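Cephalosporin acylase (Bacillus halodurans, PDB 2NLZ) probably hydrolyses amide bonds such as the side-chain amide of cephalosporins, as a member of the gamma-glutamyltranspeptidase family in the N-terminal nucleophile (Ntn) hydrolase clan. Local coordinates at residues E253-D258 against Q272-L277; R260-W265 against L426-Q431; G368-F373 against D430-P435; T420-F425 against M443-H448. The protein carries 1 engineered substitution. One frame throughout, in Å; residues are numbered along the deposited sequence.

Contact 1 (E253-D258 against Q272-L277); sequences EPISID and QGLVAL
The flat groups that take part here are backbone peptides, and branched aliphatic side chains lean on their carbonyl ends. The carbonyl O of Ile-255 meets methyl CD2 of Leu-277 at 3.7 Å, and in return CG1 of Ile-257 comes to 3.6 Å from the carbonyl O of Leu-277. Leu-277 is the helix side chain that touches both isoleucines. Its CG lies against CG1 of Ile-257 at 3.8 Å, the two side chains lying antiparallel alongside each other. Its CD2 reaches the other isoleucine, 3.8 Å from Ile-255 CG1, where the chains cross obliquely. This is helix-on-sheet packing, consistent with an α-layer on a β-layer of the αββα Ntn fold: Ile-255 and Ile-257 point from strand 250-259 at the start of helix 274-283, while Ser-256 between them points away and is hydrogen-bonded through OG to Arg-263 NE. Ile-255 has CG1 flanked by both N and C of its backbone (chi1 49°), and the chain then runs on extended to CD1. That methyl touches CD2 of Leu-274, one helical turn before Leu-277, at 3.9 Å. An alanine in place of Leu-277 would remove CG and both methyls, and would probably loosen the seating of the helix on both isoleucines. On the far side of the helix, Val-275 packs on Met-304 and Phe-308 of helix 294-314.

Contact 2 (R260-W265 against L426-Q431); sequences RGYRVW and LTKNDQ
Two antiparallel neighbours of a β-sheet meet here, strand 262-266 and strand 424-428, the latter just before the tight two-residue turn at Asn-429 and Asp-430 that links it to strand 431-438 as a β-hairpin. Arg-263 and Thr-427 form a hydrogen-bonded pair. The bond from Arg-263 N to Thr-427 O is 2.7 Å long and nearly straight, although the donor sits above the carbonyl plane; the return bond from Thr-427 N to Arg-263 O is more bent, but lies in the plane of its carbonyl. Lys-428 runs along the ring of Tyr-262. Its CB starts 3.8 Å from Tyr-262 CD1, and CG, anti to the backbone N (chi1 -176°), passes the carbonyl O of Gly-261. The extended chain carries CD over the ring face, a CH-π contact 4.1 Å from the Tyr-262 centroid. A bend at the last torsion (chi4 68°) keeps NZ over the same face as a cation-π partner, 4.6 Å from that centroid. Leu-426 CD1, on the same side of the sheet as Tyr-262, touches Tyr-262 CB and Val-264 CG2. On the other side Thr-427 stands at the edge of the indole, its CG2 in the ring plane and 3.6 Å from Trp-265 NE1.

Contact 3 (G368-F373 against D430-P435); sequences GNMVSF and DQPIGP
Met-370 reaches across from strand 370-376 and ends among the prolines of strand 431-438. Its methyl CE lies 3.3 Å from Pro-432 CB, with the two side chains crossing at about a right angle, and the same methyl rests 3.6 Å from Gly-434 CA. One bond back, SD passes Pro-435 CD at 4.1 Å. The chain gets there by leaving with CG beside the backbone N (chi1 -61°) and then bending at chi2 and chi3. Further along, Pro-435 covers the backbone of the first strand: its CB is 3.4 Å from Val-371 O and also meets Ser-372 CB, 3.6 Å away. The two segments share neither a hydrogen bond nor a bridge, and their backbones pair with other strands, Met-370 with Trp-77, Ser-372 with Leu-75 and Ile-433 with Leu-426; this is side-chain packing, consistent with the facing β-layers of an Ntn hydrolase. Outward, Ile-433 and Gly-434 together sit opposite Leu-426, a classic β-bulge, and Ile-433 packs on Phe-5 of the second subunit. Ser-372 OG is held by Tyr-360 OH and Gly-424 O, on other strands. The contact is carried mainly by sulfur, methyl and proline carbons, so it probably depends on shape fit.

Contact 4 (T420-F425 against M443-H448); sequences TIIPGF and MQPQGH
Ile-422 and His-448 lie side by side pointing opposite ways, the end of the isoleucine over the flat of the imidazole. Ile-422 CD1 sits 3.6 Å from the His-448 ring centroid and only 14° off the ring normal, a CH-π contact over the centre of one face. The isoleucine has CG1 flanked by both N and C of its backbone (chi1 61°) and then extends (chi2 166°), which sends CD1 toward the helix. On its side turned from the ring, the same methyl touches CG of Pro-445 at 4.1 Å. At the ring's edge lies the carbonyl carbon of Pro-423, 4.1 Å from His-448 CE1. Gln-444, one turn earlier on the helix, also runs alongside Ile-422 in the opposite sense; its CB packs at 3.8 Å on Ile-422 CG1, and its CD comes to 3.3 Å from the carbonyl O of Thr-420. These contacts seat the start of helix 444-457 on the segment leading into strand 424-428, joining an α-layer to the sheet near the centre of the chain. The imidazole is fixed from outside as well: ND1 is hydrogen-bonded to Glu-266 OE2, and Phe-436 packs edge-to-face with the ring. Replacing His-448 by an alanine would remove the surface under Ile-422 CD1 and a hydrogen-bond partner of Glu-266, and would probably leave the helix start less firmly seated. The ring offers its π face to a methyl and ND1 to Glu-266; the nearby carboxylate would probably stabilise a protonated imidazole, against the cost of burial.

Overall arrangement
From the N terminus, contact 1 closes the shortest excursion: strand 250-259 is followed by strand 262-266, and helix 274-283 then folds back onto the first of them. Contact 2 opens inside that loop at 260-265 and crosses it, bringing in strand 424-428 from much later in the chain. Contact 3 opens at 368-373, within the span of contact 2, and ends on the same stretch, since both share Asp-430 and Gln-431. Contact 4 opens at 420-425, before those two close, and crosses both by running on to helix 444-457. Contacts 3 and 4 follow contact 1 in series. Together they tie the strands 250-259, 262-266, 424-428 and 431-438 to two helices and to strand 370-376.

Contact 1 (E253-D258 against Q272-L277)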
loop_
_atom_site.group_PDB
_atom_site.type_symbol
_atom_site.label_atom_id
_atom_site.label_comp_id
_atom_site.label_asym_id
_atom_site.label_seq_id
_atom_site.Cartn_x
_atom_site.Cartn_y
_atom_site.Cartn_z
ATOM N N GLU D 253 -42.997 -16.497 -2.417
ATOM C CA GLU D 253 -42.910 -15.740 -1.158
ATOM C C GLU D 253 -41.477 -15.689 -0.607
ATOM O O GLU D 253 -40.916 -16.729 -0.225
ATOM C CB GLU D 253 -43.882 -16.327 -0.116
ATOM C CG GLU D 253 -44.050 -15.493 1.164
ATOM C CD GLU D 253 -44.766 -14.168 0.932
ATOM O OE1 GLU D 253 -45.707 -14.125 0.107
ATOM O OE2 GLU D 253 -44.385 -13.170 1.586
ATOM N N PRO D 254 -40.885 -14.477 -0.564
ATOM C CA PRO D 254 -39.495 -14.286 -0.104
ATOM C C PRO D 254 -39.269 -14.731 1.345
ATOM O O PRO D 254 -40.169 -14.601 2.190
ATOM C CB PRO D 254 -39.268 -12.776 -0.238
ATOM C CG PRO D 254 -40.626 -12.174 -0.317
ATOM C CD PRO D 254 -41.513 -13.205 -0.959
ATOM N N ILE D 255 -38.069 -15.260 1.595
ATOM C CA ILE D 255 -37.649 -15.759 2.905
ATOM C C ILE D 255 -36.603 -14.837 3.521
ATOM O O ILE D 255 -35.866 -14.150 2.804
ATOM C CB ILE D 255 -37.069 -17.185 2.807
ATOM C CG1 ILE D 255 -36.024 -17.269 1.684
ATOM C CG2 ILE D 255 -38.198 -18.208 2.613
ATOM C CD1 ILE D 255 -35.254 -18.574 1.658
ATOM N N SER D 256 -36.543 -14.825 4.850
ATOM C CA SER D 256 -35.624 -13.938 5.555
ATOM C C SER D 256 -35.061 -14.485 6.861
ATOM O O SER D 256 -35.398 -15.579 7.316
ATOM C CB SER D 256 -36.274 -12.574 5.820
ATOM O OG SER D 256 -37.243 -12.659 6.841
ATOM N N ILE D 257 -34.198 -13.674 7.450
ATOM C CA ILE D 257 -33.498 -13.980 8.674
ATOM C C ILE D 257 -33.419 -12.649 9.399
ATOM O O ILE D 257 -33.297 -11.603 8.749
ATOM C CB ILE D 257 -32.075 -14.542 8.355
ATOM C CG1 ILE D 257 -32.104 -16.075 8.269
ATOM C CG2 ILE D 257 -31.002 -14.038 9.345
ATOM C CD1 ILE D 257 -32.850 -16.767 9.412
ATOM N N ASP D 258 -33.534 -12.666 10.727
ATOM C CA ASP D 258 -33.247 -11.468 11.502
ATOM C C ASP D 258 -31.752 -11.419 11.729
ATOM O O ASP D 258 -31.209 -12.265 12.433
ATOM C CB ASP D 258 -33.980 -11.463 12.839
ATOM C CG ASP D 258 -33.825 -10.143 13.586
ATOM O OD1 ASP D 258 -32.730 -9.870 14.135
ATOM O OD2 ASP D 258 -34.809 -9.378 13.632
ATOM N N GLN D 272 -30.662 -20.337 -4.641
ATOM C CA GLN D 272 -29.696 -20.741 -3.605
ATOM C C GLN D 272 -29.461 -19.701 -2.502
ATOM O O GLN D 272 -28.547 -19.859 -1.680
ATOM C CB GLN D 272 -28.354 -21.170 -4.233
ATOM C CG GLN D 272 -27.484 -20.023 -4.772
ATOM C CD GLN D 272 -26.044 -20.428 -5.018
ATOM O OE1 GLN D 272 -25.422 -19.972 -5.968
ATOM N NE2 GLN D 272 -25.502 -21.267 -4.150
ATOM N N GLY D 273 -30.292 -18.659 -2.472
ATOM C CA GLY D 273 -30.169 -17.585 -1.484
ATOM C C GLY D 273 -30.214 -18.075 -0.051
ATOM O O GLY D 273 -29.636 -17.468 0.849
ATOM N N LEU D 274 -30.917 -19.187 0.144
ATOM C CA LEU D 274 -30.953 -19.933 1.391
ATOM C C LEU D 274 -29.584 -20.000 2.086
ATOM O O LEU D 274 -29.495 -19.833 3.301
ATOM C CB LEU D 274 -31.438 -21.350 1.073
ATOM C CG LEU D 274 -32.015 -22.249 2.155
ATOM C CD1 LEU D 274 -30.933 -22.804 3.065
ATOM C CD2 LEU D 274 -33.023 -21.457 2.924
ATOM N N VAL D 275 -28.536 -20.251 1.297
ATOM C CA VAL D 275 -27.176 -20.436 1.802
ATOM C C VAL D 275 -26.692 -19.207 2.547
ATOM O O VAL D 275 -26.205 -19.312 3.667
ATOM C CB VAL D 275 -26.188 -20.794 0.672
ATOM C CG1 VAL D 275 -24.768 -20.868 1.201
ATOM C CG2 VAL D 275 -26.579 -22.119 0.034
ATOM N N ALA D 276 -26.848 -18.044 1.927
ATOM C CA ALA D 276 -26.510 -16.777 2.573
ATOM C C ALA D 276 -27.209 -16.656 3.912
ATOM O O ALA D 276 -26.573 -16.399 4.927
ATOM C CB ALA D 276 -26.892 -15.606 1.678
ATOM N N LEU D 277 -28.524 -16.874 3.890
ATOM C CA LEU D 277 -29.388 -16.822 5.071
ATOM C C LEU D 277 -28.955 -17.746 6.223
ATOM O O LEU D 277 -28.816 -17.309 7.370
ATOM C CB LEU D 277 -30.827 -17.124 4.651
ATOM C CG LEU D 277 -31.783 -15.942 4.473
ATOM C CD1 LEU D 277 -31.080 -14.691 4.057
ATOM C CD2 LEU D 277 -32.858 -16.274 3.475
#

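Contact 2 (R260-W265 against L426-Q431)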
loop_
_atom_site.group_PDB
_atom_site.type_symbol
_atom_site.label_atom_id
_atom_site.label_comp_id
_atom_site.label_asym_id
_atom_site.label_seq_id
_atom_site.Cartn_x
_atom_site.Cartn_y
_atom_site.Cartn_z
ATOM N N ARG D 260 -29.350 -9.032 13.393
ATOM C CA ARG D 260 -29.038 -7.917 14.291
ATOM C C ARG D 260 -29.992 -6.745 14.107
ATOM O O ARG D 260 -29.563 -5.588 14.045
ATOM C CB ARG D 260 -27.574 -7.481 14.131
ATOM C CG ARG D 260 -26.653 -8.651 13.878
ATOM C CD ARG D 260 -25.261 -8.383 14.328
ATOM N NE ARG D 260 -24.367 -9.468 13.936
ATOM C CZ ARG D 260 -24.077 -10.509 14.706
ATOM N NH1 ARG D 260 -24.617 -10.612 15.913
ATOM N NH2 ARG D 260 -23.248 -11.447 14.269
ATOM N N GLY D 261 -31.285 -7.070 14.014
ATOM C CA GLY D 261 -32.354 -6.070 13.895
ATOM C C GLY D 261 -32.881 -5.888 12.484
ATOM O O GLY D 261 -34.072 -5.603 12.280
ATOM N N TYR D 262 -31.975 -6.037 11.515
ATOM C CA TYR D 262 -32.306 -5.983 10.099
ATOM C C TYR D 262 -32.895 -7.324 9.668
ATOM O O TYR D 262 -32.749 -8.333 10.369
ATOM C CB TYR D 262 -31.048 -5.693 9.270
ATOM C CG TYR D 262 -30.458 -4.306 9.457
ATOM C CD1 TYR D 262 -30.704 -3.299 8.527
ATOM C CD2 TYR D 262 -29.646 -4.008 10.559
ATOM C CE1 TYR D 262 -30.169 -2.030 8.688
ATOM C CE2 TYR D 262 -29.103 -2.737 10.730
ATOM C CZ TYR D 262 -29.371 -1.755 9.788
ATOM O OH TYR D 262 -28.848 -0.493 9.932
ATOM N N ARG D 263 -33.563 -7.334 8.521
ATOM C CA ARG D 263 -33.966 -8.584 7.893
ATOM C C ARG D 263 -33.347 -8.718 6.503
ATOM O O ARG D 263 -33.483 -7.829 5.653
ATOM C CB ARG D 263 -35.489 -8.731 7.849
ATOM C CG ARG D 263 -36.131 -8.837 9.225
ATOM C CD ARG D 263 -37.457 -9.586 9.172
ATOM N NE ARG D 263 -37.284 -11.037 9.085
ATOM C CZ ARG D 263 -37.221 -11.853 10.133
ATOM N NH1 ARG D 263 -37.310 -11.370 11.363
ATOM N NH2 ARG D 263 -37.066 -13.156 9.956
ATOM N N VAL D 264 -32.656 -9.836 6.296
ATOM C CA VAL D 264 -31.998 -10.138 5.030
ATOM C C VAL D 264 -32.900 -11.041 4.184
ATOM O O VAL D 264 -33.224 -12.158 4.587
ATOM C CB VAL D 264 -30.641 -10.825 5.264
ATOM C CG1 VAL D 264 -29.898 -10.985 3.961
ATOM C CG2 VAL D 264 -29.814 -10.024 6.229
ATOM N N TRP D 265 -33.298 -10.551 3.012
ATOM C CA TRP D 265 -34.244 -11.278 2.172
ATOM C C TRP D 265 -33.591 -11.954 0.969
ATOM O O TRP D 265 -32.687 -11.395 0.338
ATOM C CB TRP D 265 -35.345 -10.345 1.691
ATOM C CG TRP D 265 -36.139 -9.771 2.794
ATOM C CD1 TRP D 265 -35.889 -8.614 3.461
ATOM C CD2 TRP D 265 -37.337 -10.318 3.366
ATOM N NE1 TRP D 265 -36.856 -8.400 4.419
ATOM C CE2 TRP D 265 -37.756 -9.431 4.383
ATOM C CE3 TRP D 265 -38.098 -11.468 3.116
ATOM C CZ2 TRP D 265 -38.902 -9.658 5.159
ATOM C CZ3 TRP D 265 -39.234 -11.697 3.891
ATOM C CH2 TRP D 265 -39.623 -10.791 4.902
ATOM N N LEU D 426 -32.590 -5.898 1.559
ATOM C CA LEU D 426 -32.411 -5.588 2.966
ATOM C C LEU D 426 -33.510 -4.663 3.503
ATOM O O LEU D 426 -33.933 -3.711 2.833
ATOM C CB LEU D 426 -31.021 -4.993 3.223
ATOM C CG LEU D 426 -30.542 -4.869 4.683
ATOM C CD1 LEU D 426 -30.639 -6.188 5.441
ATOM C CD2 LEU D 426 -29.118 -4.325 4.749
ATOM N N THR D 427 -33.922 -4.945 4.738
ATOM C CA THR D 427 -35.099 -4.356 5.366
ATOM C C THR D 427 -34.839 -4.157 6.868
ATOM O O THR D 427 -34.120 -4.937 7.476
ATOM C CB THR D 427 -36.313 -5.285 5.095
ATOM O OG1 THR D 427 -36.958 -4.863 3.892
ATOM C CG2 THR D 427 -37.318 -5.319 6.233
ATOM N N LYS D 428 -35.392 -3.098 7.451
ATOM C CA LYS D 428 -35.305 -2.890 8.900
ATOM C C LYS D 428 -36.631 -2.386 9.472
ATOM O O LYS D 428 -37.066 -1.276 9.148
ATOM C CB LYS D 428 -34.174 -1.917 9.240
ATOM C CG LYS D 428 -33.938 -1.692 10.727
ATOM C CD LYS D 428 -32.899 -0.594 10.949
ATOM C CE LYS D 428 -32.758 -0.214 12.418
ATOM N NZ LYS D 428 -32.170 -1.304 13.236
ATOM N N ASN D 429 -37.251 -3.206 10.328
ATOM C CA ASN D 429 -38.528 -2.883 10.986
ATOM C C ASN D 429 -39.641 -2.565 10.000
ATOM O O ASN D 429 -40.298 -1.527 10.116
ATOM C CB ASN D 429 -38.384 -1.717 11.981
ATOM C CG ASN D 429 -37.387 -2.002 13.085
ATOM O OD1 ASN D 429 -37.224 -3.137 13.523
ATOM N ND2 ASN D 429 -36.714 -0.956 13.549
ATOM N N ASP D 430 -39.830 -3.454 9.028
ATOM C CA ASP D 430 -40.819 -3.281 7.943
ATOM C C ASP D 430 -40.673 -1.969 7.136
ATOM O O ASP D 430 -41.633 -1.458 6.552
ATOM C CB ASP D 430 -42.258 -3.494 8.451
ATOM C CG ASP D 430 -43.230 -3.869 7.333
ATOM O OD1 ASP D 430 -42.821 -4.582 6.389
ATOM O OD2 ASP D 430 -44.403 -3.442 7.395
ATOM N N GLN D 431 -39.456 -1.437 7.117
ATOM C CA GLN D 431 -39.091 -0.347 6.225
ATOM C C GLN D 431 -38.089 -0.907 5.212
ATOM O O GLN D 431 -37.251 -1.747 5.562
ATOM C CB GLN D 431 -38.478 0.823 7.005
ATOM C CG GLN D 431 -39.428 1.522 7.979
ATOM C CD GLN D 431 -40.560 2.247 7.273
ATOM O OE1 GLN D 431 -40.358 2.891 6.242
ATOM N NE2 GLN D 431 -41.761 2.144 7.828
#

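Contact 3 (G368-F373 against D430-P435)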
loop_
_atom_site.group_PDB
_atom_site.type_symbol
_atom_site.label_atom_id
_atom_site.label_comp_id
_atom_site.label_asym_id
_atom_site.label_seq_id
_atom_site.Cartn_x
_atom_site.Cartn_y
_atom_site.Cartn_z
ATOM N N GLY D 368 -40.825 5.388 -3.530
ATOM C CA GLY D 368 -40.587 4.272 -2.613
ATOM C C GLY D 368 -40.584 2.890 -3.238
ATOM O O GLY D 368 -40.668 1.895 -2.523
ATOM N N ASN D 369 -40.497 2.823 -4.564
ATOM C CA ASN D 369 -40.315 1.546 -5.251
ATOM C C ASN D 369 -38.834 1.211 -5.440
ATOM O O ASN D 369 -38.019 2.102 -5.703
ATOM C CB ASN D 369 -41.050 1.527 -6.578
ATOM C CG ASN D 369 -42.501 1.900 -6.432
ATOM O OD1 ASN D 369 -43.227 1.313 -5.631
ATOM N ND2 ASN D 369 -42.938 2.887 -7.204
ATOM N N MET D 370 -38.499 -0.069 -5.263
ATOM C CA MET D 370 -37.114 -0.545 -5.296
ATOM C C MET D 370 -37.070 -1.962 -5.846
ATOM O O MET D 370 -37.945 -2.783 -5.508
ATOM C CB MET D 370 -36.501 -0.537 -3.888
ATOM C CG MET D 370 -36.441 0.842 -3.251
ATOM S SD MET D 370 -35.072 1.124 -2.130
ATOM C CE MET D 370 -35.759 0.412 -0.655
ATOM N N VAL D 371 -36.078 -2.261 -6.691
ATOM C CA VAL D 371 -35.938 -3.633 -7.197
ATOM C C VAL D 371 -34.514 -4.183 -7.242
ATOM O O VAL D 371 -33.572 -3.495 -7.626
ATOM C CB VAL D 371 -36.718 -3.890 -8.542
ATOM C CG1 VAL D 371 -36.989 -2.602 -9.286
ATOM C CG2 VAL D 371 -36.018 -4.935 -9.441
ATOM N N SER D 372 -34.395 -5.431 -6.806
ATOM C CA SER D 372 -33.215 -6.255 -6.981
ATOM C C SER D 372 -33.499 -7.217 -8.132
ATOM O O SER D 372 -34.366 -8.076 -8.012
ATOM C CB SER D 372 -32.981 -7.054 -5.701
ATOM O OG SER D 372 -31.751 -7.757 -5.709
ATOM N N PHE D 373 -32.786 -7.062 -9.246
ATOM C CA PHE D 373 -33.025 -7.878 -10.437
ATOM C C PHE D 373 -31.753 -8.534 -10.887
ATOM O O PHE D 373 -30.706 -7.900 -10.910
ATOM C CB PHE D 373 -33.551 -7.028 -11.600
ATOM C CG PHE D 373 -34.067 -7.836 -12.756
ATOM C CD1 PHE D 373 -35.410 -8.199 -12.821
ATOM C CD2 PHE D 373 -33.214 -8.247 -13.780
ATOM C CE1 PHE D 373 -35.892 -8.957 -13.889
ATOM C CE2 PHE D 373 -33.688 -9.011 -14.851
ATOM C CZ PHE D 373 -35.028 -9.356 -14.913
ATOM N N ASP D 430 -39.830 -3.454 9.028
ATOM C CA ASP D 430 -40.819 -3.281 7.943
ATOM C C ASP D 430 -40.673 -1.969 7.136
ATOM O O ASP D 430 -41.633 -1.458 6.552
ATOM C CB ASP D 430 -42.258 -3.494 8.451
ATOM C CG ASP D 430 -43.230 -3.869 7.333
ATOM O OD1 ASP D 430 -42.821 -4.582 6.389
ATOM O OD2 ASP D 430 -44.403 -3.442 7.395
ATOM N N GLN D 431 -39.456 -1.437 7.117
ATOM C CA GLN D 431 -39.091 -0.347 6.225
ATOM C C GLN D 431 -38.089 -0.907 5.212
ATOM O O GLN D 431 -37.251 -1.747 5.562
ATOM C CB GLN D 431 -38.478 0.823 7.005
ATOM C CG GLN D 431 -39.428 1.522 7.979
ATOM C CD GLN D 431 -40.560 2.247 7.273
ATOM O OE1 GLN D 431 -40.358 2.891 6.242
ATOM N NE2 GLN D 431 -41.761 2.144 7.828
ATOM N N PRO D 432 -38.177 -0.462 3.947
ATOM C CA PRO D 432 -37.217 -0.954 2.978
ATOM C C PRO D 432 -35.918 -0.169 3.091
ATOM O O PRO D 432 -35.930 1.074 3.160
ATOM C CB PRO D 432 -37.888 -0.640 1.647
ATOM C CG PRO D 432 -38.627 0.622 1.904
ATOM C CD PRO D 432 -39.112 0.506 3.342
ATOM N N ILE D 433 -34.798 -0.878 3.136
ATOM C CA ILE D 433 -33.542 -0.157 3.004
ATOM C C ILE D 433 -32.909 -0.358 1.615
ATOM O O ILE D 433 -32.271 0.554 1.098
ATOM C CB ILE D 433 -32.580 -0.283 4.230
ATOM C CG1 ILE D 433 -31.671 -1.485 4.114
ATOM C CG2 ILE D 433 -33.344 -0.283 5.580
ATOM C CD1 ILE D 433 -30.498 -1.342 5.029
ATOM N N GLY D 434 -33.125 -1.510 0.987
ATOM C CA GLY D 434 -32.765 -1.613 -0.429
ATOM C C GLY D 434 -32.348 -2.922 -1.078
ATOM O O GLY D 434 -32.246 -3.975 -0.426
ATOM N N PRO D 435 -32.121 -2.863 -2.400
ATOM C CA PRO D 435 -31.656 -4.011 -3.164
ATOM C C PRO D 435 -30.129 -4.123 -3.179
ATOM O O PRO D 435 -29.419 -3.106 -3.178
ATOM C CB PRO D 435 -32.192 -3.726 -4.562
ATOM C CG PRO D 435 -32.218 -2.223 -4.649
ATOM C CD PRO D 435 -32.334 -1.679 -3.250
#

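Contact 4 (T420-F425 against M443-H448)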
loop_
_atom_site.group_PDB
_atom_site.type_symbol
_atom_site.label_atom_id
_atom_site.label_comp_id
_atom_site.label_asym_id
_atom_site.label_seq_id
_atom_site.Cartn_x
_atom_site.Cartn_y
_atom_site.Cartn_z
ATOM N N THR D 420 -28.193 -20.561 -9.205
ATOM C CA THR D 420 -27.123 -19.774 -8.569
ATOM C C THR D 420 -27.411 -18.280 -8.455
ATOM O O THR D 420 -26.929 -17.612 -7.539
ATOM C CB THR D 420 -25.785 -19.940 -9.306
ATOM O OG1 THR D 420 -25.952 -19.602 -10.694
ATOM C CG2 THR D 420 -25.275 -21.369 -9.152
ATOM N N ILE D 421 -28.164 -17.775 -9.425
ATOM C CA ILE D 421 -28.653 -16.418 -9.465
ATOM C C ILE D 421 -29.490 -16.078 -8.235
ATOM O O ILE D 421 -30.531 -16.698 -7.984
ATOM C CB ILE D 421 -29.549 -16.284 -10.674
ATOM C CG1 ILE D 421 -28.745 -16.066 -11.933
ATOM C CG2 ILE D 421 -30.504 -15.124 -10.552
ATOM C CD1 ILE D 421 -29.711 -15.881 -13.077
ATOM N N ILE D 422 -29.046 -15.092 -7.465
ATOM C CA ILE D 422 -29.773 -14.683 -6.264
ATOM C C ILE D 422 -29.815 -13.160 -6.039
ATOM O O ILE D 422 -28.795 -12.524 -5.775
ATOM C CB ILE D 422 -29.265 -15.432 -4.973
ATOM C CG1 ILE D 422 -27.782 -15.145 -4.673
ATOM C CG2 ILE D 422 -29.517 -16.951 -5.079
ATOM C CD1 ILE D 422 -27.338 -15.570 -3.274
ATOM N N PRO D 423 -31.011 -12.571 -6.155
ATOM C CA PRO D 423 -31.162 -11.158 -5.858
ATOM C C PRO D 423 -31.494 -10.984 -4.383
ATOM O O PRO D 423 -32.305 -11.735 -3.822
ATOM C CB PRO D 423 -32.360 -10.755 -6.711
ATOM C CG PRO D 423 -33.199 -12.010 -6.825
ATOM C CD PRO D 423 -32.285 -13.199 -6.559
ATOM N N GLY D 424 -30.870 -10.004 -3.749
ATOM C CA GLY D 424 -31.062 -9.820 -2.321
ATOM C C GLY D 424 -31.793 -8.539 -2.012
ATOM O O GLY D 424 -31.755 -7.591 -2.794
ATOM N N PHE D 425 -32.461 -8.516 -0.864
ATOM C CA PHE D 425 -33.051 -7.284 -0.359
ATOM C C PHE D 425 -32.853 -7.128 1.137
ATOM O O PHE D 425 -32.943 -8.099 1.885
ATOM C CB PHE D 425 -34.540 -7.220 -0.684
ATOM C CG PHE D 425 -35.064 -5.817 -0.854
ATOM C CD1 PHE D 425 -35.163 -5.256 -2.121
ATOM C CD2 PHE D 425 -35.460 -5.059 0.248
ATOM C CE1 PHE D 425 -35.646 -3.965 -2.288
ATOM C CE2 PHE D 425 -35.942 -3.766 0.089
ATOM C CZ PHE D 425 -36.038 -3.223 -1.185
ATOM N N MET D 443 -19.966 -17.937 -6.036
ATOM C CA MET D 443 -19.521 -16.824 -5.196
ATOM C C MET D 443 -20.728 -16.127 -4.538
ATOM O O MET D 443 -20.614 -15.542 -3.449
ATOM C CB MET D 443 -18.711 -15.821 -6.039
ATOM C CG MET D 443 -18.577 -14.400 -5.456
ATOM S SD MET D 443 -17.293 -14.288 -4.205
ATOM C CE MET D 443 -17.605 -12.670 -3.502
ATOM N N GLN D 444 -21.884 -16.222 -5.197
ATOM C CA GLN D 444 -23.033 -15.372 -4.880
ATOM C C GLN D 444 -23.436 -15.289 -3.408
ATOM O O GLN D 444 -23.438 -14.188 -2.839
ATOM C CB GLN D 444 -24.226 -15.645 -5.818
ATOM C CG GLN D 444 -23.934 -15.198 -7.258
ATOM C CD GLN D 444 -25.167 -14.865 -8.068
ATOM O OE1 GLN D 444 -25.269 -15.240 -9.234
ATOM N NE2 GLN D 444 -26.101 -14.152 -7.463
ATOM N N PRO D 445 -23.724 -16.439 -2.770
ATOM C CA PRO D 445 -24.092 -16.348 -1.358
ATOM C C PRO D 445 -22.961 -15.796 -0.479
ATOM O O PRO D 445 -23.227 -15.054 0.479
ATOM C CB PRO D 445 -24.402 -17.797 -0.986
ATOM C CG PRO D 445 -24.653 -18.490 -2.285
ATOM C CD PRO D 445 -23.749 -17.828 -3.250
ATOM N N GLN D 446 -21.719 -16.144 -0.826
ATOM C CA GLN D 446 -20.540 -15.675 -0.108
ATOM C C GLN D 446 -20.411 -14.162 -0.208
ATOM O O GLN D 446 -20.092 -13.490 0.786
ATOM C CB GLN D 446 -19.289 -16.378 -0.621
ATOM C CG GLN D 446 -19.500 -17.880 -0.806
ATOM C CD GLN D 446 -18.208 -18.651 -1.039
ATOM O OE1 GLN D 446 -17.228 -18.515 -0.289
ATOM N NE2 GLN D 446 -18.209 -19.486 -2.079
ATOM N N GLY D 447 -20.697 -13.632 -1.398
ATOM C CA GLY D 447 -20.746 -12.185 -1.622
ATOM C C GLY D 447 -21.893 -11.494 -0.901
ATOM O O GLY D 447 -21.759 -10.358 -0.440
ATOM N N HIS D 448 -23.021 -12.188 -0.809
ATOM C CA HIS D 448 -24.157 -11.721 -0.025
ATOM C C HIS D 448 -23.793 -11.664 1.466
ATOM O O HIS D 448 -24.137 -10.704 2.159
ATOM C CB HIS D 448 -25.364 -12.636 -0.235
ATOM C CG HIS D 448 -26.133 -12.351 -1.486
ATOM N ND1 HIS D 448 -27.503 -12.475 -1.556
ATOM C CD2 HIS D 448 -25.732 -11.939 -2.713
ATOM C CE1 HIS D 448 -27.912 -12.158 -2.772
ATOM N NE2 HIS D 448 -26.856 -11.837 -3.497
#